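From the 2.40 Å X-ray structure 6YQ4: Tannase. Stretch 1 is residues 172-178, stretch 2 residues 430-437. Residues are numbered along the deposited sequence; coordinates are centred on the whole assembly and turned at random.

Stretch 1 172-178: SALLGAS
Stretch 2, residues 430-437: NTSTKYWR

How do the two backbones lie against each other? Residues S172 to A177 form the closing turns of a helix that begins earlier in the chain, with phi/psi running from -58/-47 at S172 to -90/-28 at A177; S178 leaves helical geometry at -115/22. The second stretch runs through a loop, with T431 at -49/129 and T433 at -75/117, into a strand over Y435 to R437, where W436 sits at -143/126. Helix and strand run nearly antiparallel, at 165° between their N-to-C directions, with axes 10.3 Å apart at closest. In register, A173 CA lies 8.1 Å from W436 CA, G176 CA 5.5 Å from T433 CA, and A177 CA 6.2 Å from T431 CA, so the loop comes closer to the helix than the strand does.

Why can the indole of W436 reach the helix from so far back? Its CA-to-CB bond points sideways, but chi1 of -59° (m) and chi2 of 70° carry the end of the ring nearer. The indole is tethered to its own stretch by a hydrogen bond from W436 NE1 to T433 O, 2.9 Å with an angle of 159° at the hydrogen, which satisfies the ring's polar atom and helps fix its tilt. The six-membered ring then presents its edge to two backbone atoms: A173 O lies 3.4 Å from W436 CH2 and A177 N 3.6 Å from the same CH2, both near the ring plane. Two methyl groups add apolar packing, A173 CB at 4.1 Å from W436 CZ3 and A177 CB at 4.2 Å from W436 CH2.

What does G176 contribute without a side chain? Its backbone lies close against the other stretch, with G176 C 3.5 Å from W436 CH2. A CB here would point toward that stretch and fall 2.8 Å from W436 CH2, a clash, and 3.6 Å from T433 CG2. Bare backbone therefore permits the close approach. The helix is still bonded here, by G176 N to S172 O at 3.1 Å, while A177 N makes weak bonds to A173 O at 3.0 Å and to L174 O at 3.1 Å.

How do the threonines and the polar groups at the helix end meet? T431 and T433 both direct CA-to-CB toward the helix, with chi1 of -67° and -61° (both m). In T431 this rotamer sets CG2 3.4 Å from G176 O while OG1 meets water 2; in T433 it places OG1 3.2 Å from G176 O and within reach of water 1. No direct hydrogen bond joins the stretches; water does so instead. Water 1 donates to L175 O at 2.8 Å and to T433 OG1 at 2.6 Å; water 2 donates to A177 O at 2.5 Å and is hydrogen-bonded to T431 OG1 at 3.0 Å. S178, its CA-to-CB bond pointing away, adopts chi1 of 57° (p), which lets S178 OG donate back to L174 O at 2.9 Å, alongside S178 N to L174 O at 3.1 Å.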

# COMPACT_ATOMS: atom_id res chain seq x y z
N SER A 172 1.65 4.73 1.26
CA SER A 172 3.06 4.82 1.67
C SER A 172 3.98 4.87 0.44
O SER A 172 4.83 5.77 0.33
CB SER A 172 3.38 3.65 2.59
OG SER A 172 4.75 3.41 2.63
N ALA A 173 3.76 3.99 -0.53
CA ALA A 173 4.55 4.02 -1.77
C ALA A 173 4.35 5.33 -2.54
O ALA A 173 5.32 5.93 -3.02
CB ALA A 173 4.18 2.83 -2.65
N LEU A 174 3.09 5.75 -2.72
CA LEU A 174 2.80 7.05 -3.31
C LEU A 174 3.54 8.19 -2.61
O LEU A 174 4.01 9.13 -3.26
CB LEU A 174 1.30 7.34 -3.23
CG LEU A 174 0.38 7.51 -4.43
CD1 LEU A 174 -0.90 8.21 -3.96
CD2 LEU A 174 1.04 8.27 -5.58
N LEU A 175 3.58 8.17 -1.28
CA LEU A 175 4.24 9.23 -0.52
C LEU A 175 5.73 9.29 -0.84
O LEU A 175 6.32 10.38 -0.90
CB LEU A 175 4.04 8.97 0.98
CG LEU A 175 4.14 10.09 2.01
CD1 LEU A 175 3.08 11.15 1.84
CD2 LEU A 175 4.08 9.46 3.38
N GLY A 176 6.35 8.13 -1.08
CA GLY A 176 7.73 8.11 -1.51
C GLY A 176 7.94 8.50 -2.96
O GLY A 176 9.02 8.99 -3.32
N ALA A 177 6.93 8.33 -3.80
CA ALA A 177 7.14 8.53 -5.23
C ALA A 177 6.89 9.95 -5.68
O ALA A 177 7.53 10.38 -6.65
CB ALA A 177 6.25 7.61 -6.06
N SER A 178 6.02 10.69 -5.00
CA SER A 178 5.57 11.98 -5.52
C SER A 178 5.99 13.18 -4.66
O SER A 178 5.36 14.24 -4.74
CB SER A 178 4.04 11.98 -5.69
OG SER A 178 3.38 11.68 -4.48
N ASN A 430 15.14 10.92 -10.51
CA ASN A 430 15.21 12.03 -9.55
C ASN A 430 14.35 11.85 -8.31
O ASN A 430 14.44 12.68 -7.40
CB ASN A 430 14.79 13.34 -10.22
CG ASN A 430 15.68 13.70 -11.36
OD1 ASN A 430 16.90 13.65 -11.24
ND2 ASN A 430 15.07 14.01 -12.51
N THR A 431 13.49 10.83 -8.26
CA THR A 431 12.71 10.58 -7.06
C THR A 431 13.64 10.61 -5.86
O THR A 431 14.71 9.99 -5.88
CB THR A 431 11.98 9.24 -7.17
OG1 THR A 431 10.99 9.35 -8.19
CG2 THR A 431 11.28 8.89 -5.87
N SER A 432 13.27 11.41 -4.85
CA SER A 432 14.20 11.72 -3.76
C SER A 432 14.25 10.62 -2.71
O SER A 432 15.26 10.50 -2.00
CB SER A 432 13.85 13.06 -3.10
OG SER A 432 12.51 13.14 -2.61
N THR A 433 13.19 9.83 -2.58
CA THR A 433 13.18 8.75 -1.60
C THR A 433 14.06 7.61 -2.11
O THR A 433 13.75 7.00 -3.13
CB THR A 433 11.76 8.28 -1.33
OG1 THR A 433 10.99 9.37 -0.81
CG2 THR A 433 11.74 7.14 -0.33
N LYS A 434 15.14 7.31 -1.38
CA LYS A 434 16.08 6.31 -1.87
C LYS A 434 15.65 4.88 -1.53
O LYS A 434 15.85 3.98 -2.35
CB LYS A 434 17.49 6.59 -1.30
CG LYS A 434 18.62 6.49 -2.35
CD LYS A 434 20.03 6.73 -1.73
CE LYS A 434 20.90 5.46 -1.76
NZ LYS A 434 22.32 5.71 -1.32
N TYR A 435 15.08 4.64 -0.35
CA TYR A 435 14.96 3.28 0.17
C TYR A 435 13.51 2.80 0.21
O TYR A 435 12.60 3.53 0.64
CB TYR A 435 15.56 3.20 1.57
CG TYR A 435 16.97 3.72 1.66
CD1 TYR A 435 18.04 2.95 1.20
CD2 TYR A 435 17.23 4.98 2.19
CE1 TYR A 435 19.33 3.41 1.27
CE2 TYR A 435 18.51 5.45 2.28
CZ TYR A 435 19.57 4.66 1.80
OH TYR A 435 20.86 5.10 1.89
N TRP A 436 13.30 1.56 -0.21
CA TRP A 436 11.98 0.98 -0.46
C TRP A 436 12.00 -0.47 -0.03
O TRP A 436 12.86 -1.23 -0.49
CB TRP A 436 11.58 1.05 -1.95
CG TRP A 436 11.55 2.46 -2.47
CD1 TRP A 436 12.63 3.30 -2.68
CD2 TRP A 436 10.39 3.21 -2.82
NE1 TRP A 436 12.20 4.52 -3.13
CE2 TRP A 436 10.83 4.49 -3.22
CE3 TRP A 436 9.02 2.93 -2.81
CZ2 TRP A 436 9.93 5.48 -3.64
CZ3 TRP A 436 8.14 3.91 -3.24
CH2 TRP A 436 8.60 5.17 -3.64
N ARG A 437 11.06 -0.86 0.83
CA ARG A 437 10.86 -2.25 1.22
C ARG A 437 9.44 -2.64 0.83
O ARG A 437 8.47 -1.99 1.27
CB ARG A 437 11.12 -2.47 2.71
CG ARG A 437 11.19 -3.94 3.10
CD ARG A 437 11.16 -4.07 4.59
NE ARG A 437 11.44 -5.42 5.08
CZ ARG A 437 10.53 -6.22 5.62
NH1 ARG A 437 9.24 -5.84 5.71
NH2 ARG A 437 10.89 -7.42 6.06
O HOH W 1 9.02 11.11 -0.64
O HOH W 2 9.36 11.85 -7.64